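Local coordinates for RNA methyltransferase, TrmH family (Porphyromonas gingivalis, PDB 2I6D), which probably binds RNA and, as a TrmH-family enzyme, probably methylates it using S-adenosylmethionine as methyl donor, at residues C45-G50 / D63-E68; L106-V111 / V132-G137; Y180-D185 / L203-E208. All coordinates share one frame; numbering follows the deposited sequence. Where two conformers were deposited one is given.

The three contacts are pairs of neighbouring parallel strands in two separate domains, and they follow in series along the chain. Interaction 1 lies in the four-stranded mixed sheet of the N-terminal domain, which probably recognises the RNA substrate. Its nearest atoms are about 20 Å from interaction 2 and about 30 Å from interaction 3. Interaction 2 closes before interaction 3 opens; both share the parallel sheet of the SpoU methylase domain, with centres about 11 Å apart. Probable hydrogen bonds from Leu-205 N to Leu-107 O and from Asp-109 N to Leu-205 O join them. Four adjacent strands thus carry the two contacts, 131-134 and 104-109 interaction 2, 201-206 and 179-182 interaction 3.

Interaction 1: residues C45-G50 / D63-E68; sequences CRMLVG and DAEVVE
The flat carboxylate of Glu-65 has the methyl end of Met-47, a selenomethionine here, above its plane but off to one side, with CE of Met-47 touching CG as well as OE2 of Glu-65, each at 3.8 Å. These two side chains lie side by side, pointing the same way, on one face of a parallel strand pair belonging to the beta-alpha-beta unit of strand 45-51, helix 52-56 and strand 65-69, in the domain assigned to the MRM3-like substrate-binding family. A flexible, unbranched chain suits the place: the bend at chi3 of Met-47 (-92°) brings CE alongside Glu-65, while Gln-9 and Leu-13 of helix 7-15 cover the same face. Farther along that face Val-49 and Val-67 stand abreast, CG2 of Val-49 being 4.0 Å from CB of Val-67; beta-branched residues favour the extended backbone found here. The opposite face carries Leu-48 and Val-66, both packed against Leu-55 of the crossover helix 52-56. Four backbone bonds join the segments, and the planes of their carbonyl groups are met differently. Glu-65 N stands above the plane of the Arg-46 carbonyl, 37° out of it, where the chain turns a corner and Arg-46 and Met-47 form a classic beta bulge facing Val-90 of the other neighbouring strand. Beside that corner the small Ala-64 fits closely, its CB 3.4 Å from Cys-45 O. At the far end the geometry has straightened: Gly-50 N donates to Val-67 O over 3.1 Å, nearly along the C=O axis.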
loop_
_atom_site.group_PDB
_atom_site.type_symbol
_atom_site.label_atom_id
_atom_site.label_comp_id
_atom_site.label_asym_id
_atom_site.label_seq_id
_atom_site.Cartn_x
_atom_site.Cartn_y
_atom_site.Cartn_z
ATOM N N CYS A 45 -1.616 4.099 17.758
ATOM C CA CYS A 45 -1.756 2.771 18.348
ATOM C C CYS A 45 -2.842 2.741 19.450
ATOM O O CYS A 45 -2.807 3.537 20.388
ATOM C CB CYS A 45 -0.405 2.280 18.865
ATOM S SG CYS A 45 -0.525 0.617 19.570
ATOM N N ARG A 46 -3.795 1.823 19.293
ATOM C CA ARG A 46 -4.949 1.607 20.170
ATOM C C ARG A 46 -4.647 0.507 21.204
ATOM O O ARG A 46 -5.105 0.538 22.345
ATOM C CB ARG A 46 -6.095 1.149 19.248
ATOM C CG ARG A 46 -7.502 1.038 19.820
ATOM C CD ARG A 46 -8.494 0.911 18.651
ATOM N NE ARG A 46 -9.769 0.318 19.029
ATOM C CZ ARG A 46 -10.848 0.282 18.249
ATOM N NH1 ARG A 46 -11.971 -0.275 18.689
ATOM N NH2 ARG A 46 -10.815 0.811 17.036
HETATM N N MSE A 47 -3.916 -0.507 20.743
HETATM C CA MSE A 47 -3.661 -1.698 21.533
HETATM C C MSE A 47 -2.335 -2.323 21.100
HETATM O O MSE A 47 -2.004 -2.326 19.915
HETATM C CB MSE A 47 -4.809 -2.687 21.345
HETATM C CG MSE A 47 -4.545 -4.070 21.883
HETATM SE SE MSE A 47 -6.210 -5.145 21.970
HETATM C CE MSE A 47 -6.722 -4.702 23.789
ATOM N N LEU A 48 -1.584 -2.832 22.074
ATOM C CA LEU A 48 -0.296 -3.477 21.812
ATOM C C LEU A 48 -0.206 -4.685 22.731
ATOM O O LEU A 48 -0.287 -4.560 23.944
ATOM C CB LEU A 48 0.854 -2.506 22.056
ATOM C CG LEU A 48 2.246 -3.011 21.693
ATOM C CD1 LEU A 48 2.358 -3.288 20.177
ATOM C CD2 LEU A 48 3.298 -1.995 22.135
ATOM N N VAL A 49 -0.056 -5.860 22.140
ATOM C CA VAL A 49 -0.129 -7.126 22.881
ATOM C C VAL A 49 1.146 -7.887 22.531
ATOM O O VAL A 49 1.476 -8.040 21.347
ATOM C CB VAL A 49 -1.355 -7.897 22.410
ATOM C CG1 VAL A 49 -1.341 -9.303 22.883
ATOM C CG2 VAL A 49 -2.623 -7.198 22.915
ATOM N N GLY A 50 1.895 -8.308 23.535
ATOM C CA GLY A 50 3.113 -9.031 23.237
ATOM C C GLY A 50 3.732 -9.627 24.476
ATOM O O GLY A 50 3.284 -9.372 25.585
ATOM N N ASP A 63 -1.112 6.346 25.404
ATOM C CA ASP A 63 -2.553 6.085 25.484
ATOM C C ASP A 63 -3.039 4.852 24.712
ATOM O O ASP A 63 -4.062 4.895 24.033
ATOM C CB ASP A 63 -3.344 7.328 25.041
ATOM C CG ASP A 63 -4.775 7.311 25.545
ATOM O OD1 ASP A 63 -4.979 6.992 26.736
ATOM O OD2 ASP A 63 -5.686 7.596 24.745
ATOM N N ALA A 64 -2.304 3.753 24.817
ATOM C CA ALA A 64 -2.759 2.499 24.241
ATOM C C ALA A 64 -3.021 1.492 25.350
ATOM O O ALA A 64 -2.456 1.588 26.433
ATOM C CB ALA A 64 -1.740 1.950 23.233
ATOM N N GLU A 65 -3.902 0.543 25.083
ATOM C CA GLU A 65 -4.001 -0.627 25.931
ATOM C C GLU A 65 -2.864 -1.615 25.613
ATOM O O GLU A 65 -2.799 -2.183 24.510
ATOM C CB GLU A 65 -5.351 -1.291 25.771
ATOM C CG GLU A 65 -5.511 -2.479 26.665
ATOM C CD GLU A 65 -6.921 -2.635 27.143
ATOM O OE1 GLU A 65 -7.088 -3.155 28.265
ATOM O OE2 GLU A 65 -7.850 -2.231 26.396
ATOM N N VAL A 66 -1.979 -1.802 26.588
ATOM C CA VAL A 66 -0.812 -2.650 26.441
ATOM C C VAL A 66 -0.984 -3.885 27.311
ATOM O O VAL A 66 -1.230 -3.769 28.521
ATOM C CB VAL A 66 0.475 -1.886 26.825
ATOM C CG1 VAL A 66 1.687 -2.797 26.736
ATOM C CG2 VAL A 66 0.648 -0.671 25.914
ATOM N N VAL A 67 -0.901 -5.063 26.698
ATOM C CA VAL A 67 -1.118 -6.317 27.443
ATOM C C VAL A 67 0.144 -7.122 27.319
ATOM O O VAL A 67 0.526 -7.470 26.213
ATOM C CB VAL A 67 -2.312 -7.167 26.914
ATOM C CG1 VAL A 67 -2.534 -8.397 27.803
ATOM C CG2 VAL A 67 -3.619 -6.342 26.833
ATOM N N GLU A 68 0.807 -7.397 28.438
ATOM C CA GLU A 68 1.977 -8.261 28.403
ATOM C C GLU A 68 1.497 -9.691 28.583
ATOM O O GLU A 68 0.826 -9.995 29.569
ATOM C CB GLU A 68 2.990 -7.893 29.499
ATOM C CG GLU A 68 4.214 -8.823 29.575
ATOM C CD GLU A 68 4.962 -8.728 30.914
ATOM O OE1 GLU A 68 5.534 -7.654 31.193
ATOM O OE2 GLU A 68 4.994 -9.729 31.678
#

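Interaction 2: residues L106-V111 / V132-G137; sequences LLLDGV and VWLGTG
Leu-108 reaches across to three residues of strand 131-134, its neighbour in the parallel sheet of the SPOUT methyltransferase fold; helix 114-127 supplies the crossover of this beta-alpha-beta unit. Its CB lies 3.9 Å from Trp-133 O, beside the backbone. With CG anti to the carbonyl carbon (chi1 -54°), that atom stays near the same oxygen and also meets CG1 of Val-132. At the tip, CD1 touches CD2 of Leu-134 at 3.7 Å, the two leucines lying side by side and pointing the same way. Leu-106 and Val-132 continue this apolar face, crossing obliquely, and helix 114-127 covers it through Ile-120, Val-117 and Ala-124. Branched aliphatic residues suit such a face because they fill the layer between sheet and helix without polar groups to satisfy. On the other face, in the conformer given, Leu-107 crosses Trp-133 with CD2 at the edge of the indole, a detail left doubtful by a second conformer. Trp-133 keeps its one polar side-chain atom satisfied there, since NE1 donates to Val-100 O. The backbone ladder begins with an almost straight bond from Trp-133 N to Leu-106 O, 2.7 Å long with 178° at the hydrogen. It ends where Gly-135 N donates to Leu-108 O; lacking a CB, Gly-135 can bring its backbone close to that carbonyl as the strand gives way to loop. Beyond it the backbones stay close, Gly-110 CA lying 3.1 Å from Thr-136 O, and two waters add bridges from the Asp-109 side chain. Asp-109, whose OD2 is held by Ser-213 N, turns OD1 to both; one accepts a hydrogen bond from Thr-136 N at 2.9 Å and the other donates to Thr-136 O over a longer 3.3 Å.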
loop_
_atom_site.group_PDB
_atom_site.type_symbol
_atom_site.label_atom_id
_atom_site.label_comp_id
_atom_site.label_asym_id
_atom_site.label_seq_id
_atom_site.Cartn_x
_atom_site.Cartn_y
_atom_site.Cartn_z
ATOM N N LEU A 106 1.510 7.183 -7.779
ATOM C CA LEU A 106 0.994 6.000 -8.442
ATOM C C LEU A 106 -0.490 5.874 -8.233
ATOM O O LEU A 106 -1.007 6.187 -7.137
ATOM C CB LEU A 106 1.683 4.726 -7.925
ATOM C CG LEU A 106 3.192 4.756 -7.971
ATOM C CD1 LEU A 106 3.672 3.376 -7.476
ATOM C CD2 LEU A 106 3.680 5.082 -9.403
ATOM N N LEU A 107 -1.185 5.467 -9.294
ATOM C CA LEU A 107 -2.565 5.065 -9.159
ATOM C C LEU A 107 -2.684 3.623 -9.638
ATOM O O LEU A 107 -2.311 3.302 -10.762
ATOM C CB LEU A 107 -3.503 5.983 -9.956
ATOM C CG LEU A 107 -5.026 5.782 -9.787
ATOM C CD1 LEU A 107 -5.541 4.561 -10.512
ATOM C CD2 LEU A 107 -5.453 5.707 -8.366
ATOM N N LEU A 108 -3.202 2.768 -8.774
ATOM C CA LEU A 108 -3.408 1.362 -9.109
ATOM C C LEU A 108 -4.867 1.192 -9.476
ATOM O O LEU A 108 -5.744 1.270 -8.610
ATOM C CB LEU A 108 -3.064 0.473 -7.915
ATOM C CG LEU A 108 -1.670 0.682 -7.315
ATOM C CD1 LEU A 108 -1.390 -0.497 -6.395
ATOM C CD2 LEU A 108 -0.587 0.808 -8.422
ATOM N N ASP A 109 -5.133 0.964 -10.763
ATOM C CA ASP A 109 -6.527 0.819 -11.268
ATOM C C ASP A 109 -6.890 -0.666 -11.344
ATOM O O ASP A 109 -6.526 -1.324 -12.325
ATOM C CB ASP A 109 -6.641 1.422 -12.688
ATOM C CG ASP A 109 -8.035 1.272 -13.301
ATOM O OD1 ASP A 109 -9.027 1.190 -12.546
ATOM O OD2 ASP A 109 -8.156 1.275 -14.558
ATOM N N GLY A 110 -7.592 -1.191 -10.341
ATOM C CA GLY A 110 -8.048 -2.590 -10.375
ATOM C C GLY A 110 -6.920 -3.605 -10.249
ATOM O O GLY A 110 -6.974 -4.689 -10.839
ATOM N N VAL A 111 -5.906 -3.268 -9.451
ATOM C CA VAL A 111 -4.791 -4.175 -9.175
ATOM C C VAL A 111 -5.231 -4.992 -7.955
ATOM O O VAL A 111 -5.055 -4.580 -6.792
ATOM C CB VAL A 111 -3.478 -3.419 -8.929
ATOM C CG1 VAL A 111 -2.344 -4.407 -8.558
ATOM C CG2 VAL A 111 -3.078 -2.654 -10.183
ATOM N N VAL A 132 0.441 6.676 -2.948
ATOM C CA VAL A 132 -0.051 5.587 -3.814
ATOM C C VAL A 132 -1.565 5.595 -3.643
ATOM O O VAL A 132 -2.099 5.429 -2.529
ATOM C CB VAL A 132 0.540 4.179 -3.459
ATOM C CG1 VAL A 132 -0.164 3.070 -4.253
ATOM C CG2 VAL A 132 2.067 4.125 -3.709
ATOM N N TRP A 133 -2.263 5.795 -4.751
ATOM C CA TRP A 133 -3.701 5.804 -4.716
ATOM C C TRP A 133 -4.229 4.478 -5.213
ATOM O O TRP A 133 -3.616 3.848 -6.084
ATOM C CB TRP A 133 -4.269 6.908 -5.627
ATOM C CG TRP A 133 -3.811 8.319 -5.369
ATOM C CD1 TRP A 133 -3.194 8.828 -4.247
ATOM C CD2 TRP A 133 -4.026 9.396 -6.245
ATOM N NE1 TRP A 133 -2.973 10.181 -4.422
ATOM C CE2 TRP A 133 -3.472 10.548 -5.650
ATOM C CE3 TRP A 133 -4.610 9.495 -7.518
ATOM C CZ2 TRP A 133 -3.487 11.796 -6.283
ATOM C CZ3 TRP A 133 -4.634 10.745 -8.153
ATOM C CH2 TRP A 133 -4.081 11.885 -7.514
ATOM N N LEU A 134 -5.363 4.057 -4.678
ATOM C CA LEU A 134 -5.922 2.751 -5.013
ATOM C C LEU A 134 -7.314 2.908 -5.607
ATOM O O LEU A 134 -8.259 3.386 -4.953
ATOM C CB LEU A 134 -5.931 1.844 -3.766
ATOM C CG LEU A 134 -4.477 1.701 -3.335
ATOM C CD1 LEU A 134 -4.214 2.124 -1.883
ATOM C CD2 LEU A 134 -3.858 0.367 -3.708
ATOM N N GLY A 135 -7.455 2.535 -6.865
ATOM C CA GLY A 135 -8.745 2.699 -7.523
ATOM C C GLY A 135 -9.652 1.505 -7.357
ATOM O O GLY A 135 -9.355 0.587 -6.593
ATOM N N THR A 136 -10.742 1.523 -8.123
ATOM C CA THR A 136 -11.788 0.526 -8.111
ATOM C C THR A 136 -11.246 -0.892 -8.188
ATOM O O THR A 136 -10.576 -1.245 -9.149
ATOM C CB THR A 136 -12.751 0.752 -9.325
ATOM O OG1 THR A 136 -13.345 2.050 -9.222
ATOM C CG2 THR A 136 -13.861 -0.319 -9.396
ATOM N N GLY A 137 -11.534 -1.691 -7.172
ATOM C CA GLY A 137 -11.233 -3.106 -7.233
ATOM C C GLY A 137 -9.808 -3.470 -6.841
ATOM O O GLY A 137 -9.457 -4.641 -6.867
HETATM O O HOH W 1 -10.056 2.671 -10.745
HETATM O O HOH W 2 -10.740 -1.051 -12.426
#

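Interaction 3: residues Y180-D185 / L203-E208; sequences YGAFLD and LVLGSE
Tyr-180 and Leu-203 are paired neighbours in the parallel sheet of the knotted SPOUT domain, and they touch through aliphatic atoms: CB of Tyr-180 lies 3.9 Å from CD1 of Leu-203. Two backbone bonds hold the strands together. Val-204 N donates to Tyr-180 O over 2.7 Å, and Ala-182 N donates to Val-204 O over 3.1 Å. Between them Gly-181 stands opposite Val-204 and has no side chain, leaving room on that face for the ring of Phe-183, whose CE2 comes in close to it. CG2 of Val-204, anti to the carbonyl carbon and beside the backbone N, packs against Tyr-180 O at 3.5 Å. After Ala-182 the strands diverge: its small CB, pointing toward the other strand, still touches CD2 of Leu-205 at 3.9 Å.

Farther out, helix 242-255 covers Ala-182, Leu-203 and Leu-205 through Leu-249, Val-242 and Thr-246, while its Trp-253 meets the Tyr-180 ring edge-to-face. A long aromatic side chain suits the place, its ring reaching from the strand to Trp-253 of the helix. On the other face Ile-212 and Ile-220 pack on Val-204, and Phe-183 forms a cation-pi contact with Arg-223 of strand 222-225. Where the backbones have parted, a water takes the place of a direct bond, donating to Ala-182 O at 2.9 Å and accepting from Gly-206 N at 2.8 Å.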
loop_
_atom_site.group_PDB
_atom_site.type_symbol
_atom_site.label_atom_id
_atom_site.label_comp_id
_atom_site.label_asym_id
_atom_site.label_seq_id
_atom_site.Cartn_x
_atom_site.Cartn_y
_atom_site.Cartn_z
ATOM N N TYR A 180 0.031 10.033 -16.652
ATOM C CA TYR A 180 0.678 9.009 -17.459
ATOM C C TYR A 180 -0.001 7.675 -17.187
ATOM O O TYR A 180 -0.580 7.464 -16.107
ATOM C CB TYR A 180 2.159 8.914 -17.070
ATOM C CG TYR A 180 2.919 10.152 -17.413
ATOM C CD1 TYR A 180 3.018 11.206 -16.506
ATOM C CD2 TYR A 180 3.556 10.271 -18.646
ATOM C CE1 TYR A 180 3.718 12.354 -16.828
ATOM C CE2 TYR A 180 4.264 11.404 -18.976
ATOM C CZ TYR A 180 4.342 12.443 -18.058
ATOM O OH TYR A 180 5.027 13.594 -18.379
ATOM N N GLY A 181 0.035 6.798 -18.177
ATOM C CA GLY A 181 -0.525 5.450 -18.045
ATOM C C GLY A 181 0.347 4.433 -18.737
ATOM O O GLY A 181 0.903 4.706 -19.814
ATOM N N ALA A 182 0.433 3.239 -18.147
ATOM C CA ALA A 182 1.221 2.151 -18.710
ATOM C C ALA A 182 0.325 1.284 -19.604
ATOM O O ALA A 182 -0.690 0.734 -19.134
ATOM C CB ALA A 182 1.822 1.309 -17.587
ATOM N N PHE A 183 0.672 1.218 -20.891
ATOM C CA PHE A 183 -0.135 0.511 -21.887
ATOM C C PHE A 183 0.751 -0.366 -22.731
ATOM O O PHE A 183 1.969 -0.200 -22.728
ATOM C CB PHE A 183 -0.832 1.502 -22.808
ATOM C CG PHE A 183 -1.915 2.299 -22.125
ATOM C CD1 PHE A 183 -3.211 1.795 -22.023
ATOM C CD2 PHE A 183 -1.638 3.551 -21.594
ATOM C CE1 PHE A 183 -4.222 2.541 -21.386
ATOM C CE2 PHE A 183 -2.623 4.297 -20.964
ATOM C CZ PHE A 183 -3.929 3.793 -20.879
ATOM N N LEU A 184 0.148 -1.302 -23.451
ATOM C CA LEU A 184 0.913 -2.153 -24.349
ATOM C C LEU A 184 1.238 -1.439 -25.656
ATOM O O LEU A 184 2.147 -1.835 -26.389
ATOM C CB LEU A 184 0.161 -3.460 -24.597
ATOM C CG LEU A 184 0.041 -4.359 -23.358
ATOM C CD1 LEU A 184 -0.744 -5.642 -23.674
ATOM C CD2 LEU A 184 1.430 -4.693 -22.760
ATOM N N ASP A 185 0.458 -0.406 -25.945
ATOM C CA ASP A 185 0.660 0.466 -27.105
ATOM C C ASP A 185 0.778 1.893 -26.579
ATOM O O ASP A 185 -0.111 2.368 -25.853
ATOM C CB ASP A 185 -0.535 0.369 -28.067
ATOM C CG ASP A 185 -0.463 1.379 -29.219
ATOM O OD1 ASP A 185 -0.121 2.559 -28.972
ATOM O OD2 ASP A 185 -0.771 1.000 -30.375
ATOM N N LEU A 203 0.861 8.456 -12.310
ATOM C CA LEU A 203 1.163 7.323 -13.172
ATOM C C LEU A 203 0.173 6.218 -12.858
ATOM O O LEU A 203 0.129 5.675 -11.741
ATOM C CB LEU A 203 2.610 6.814 -12.937
ATOM C CG LEU A 203 2.995 5.478 -13.593
ATOM C CD1 LEU A 203 2.781 5.566 -15.120
ATOM C CD2 LEU A 203 4.485 5.170 -13.287
ATOM N N VAL A 204 -0.610 5.881 -13.861
ATOM C CA VAL A 204 -1.684 4.912 -13.694
ATOM C C VAL A 204 -1.207 3.531 -14.126
ATOM O O VAL A 204 -0.678 3.361 -15.245
ATOM C CB VAL A 204 -2.943 5.289 -14.533
ATOM C CG1 VAL A 204 -4.078 4.240 -14.316
ATOM C CG2 VAL A 204 -3.467 6.765 -14.180
ATOM N N LEU A 205 -1.442 2.543 -13.265
ATOM C CA LEU A 205 -1.077 1.151 -13.543
ATOM C C LEU A 205 -2.331 0.279 -13.419
ATOM O O LEU A 205 -3.039 0.365 -12.412
ATOM C CB LEU A 205 -0.016 0.693 -12.546
ATOM C CG LEU A 205 1.246 1.563 -12.789
ATOM C CD1 LEU A 205 1.939 1.941 -11.515
ATOM C CD2 LEU A 205 2.156 0.824 -13.772
ATOM N N GLY A 206 -2.611 -0.546 -14.426
ATOM C CA GLY A 206 -3.747 -1.485 -14.347
ATOM C C GLY A 206 -3.299 -2.926 -14.143
ATOM O O GLY A 206 -2.121 -3.220 -14.216
ATOM N N SER A 207 -4.229 -3.857 -13.949
ATOM C CA SER A 207 -3.807 -5.259 -13.871
ATOM C C SER A 207 -3.334 -5.746 -15.226
ATOM O O SER A 207 -3.866 -5.324 -16.241
ATOM C CB SER A 207 -4.926 -6.150 -13.414
ATOM O OG SER A 207 -5.890 -6.259 -14.440
ATOM N N GLU A 208 -2.342 -6.640 -15.227
ATOM C CA GLU A 208 -1.900 -7.343 -16.435
ATOM C C GLU A 208 -3.045 -8.136 -17.094
ATOM O O GLU A 208 -3.072 -8.272 -18.320
ATOM C CB GLU A 208 -0.694 -8.233 -16.113
ATOM C CG GLU A 208 -0.526 -9.445 -16.985
ATOM C CD GLU A 208 0.578 -10.368 -16.498
ATOM O OE1 GLU A 208 0.808 -10.475 -15.265
ATOM O OE2 GLU A 208 1.210 -10.995 -17.369
HETATM O O HOH W 3 -0.969 -0.806 -16.739
#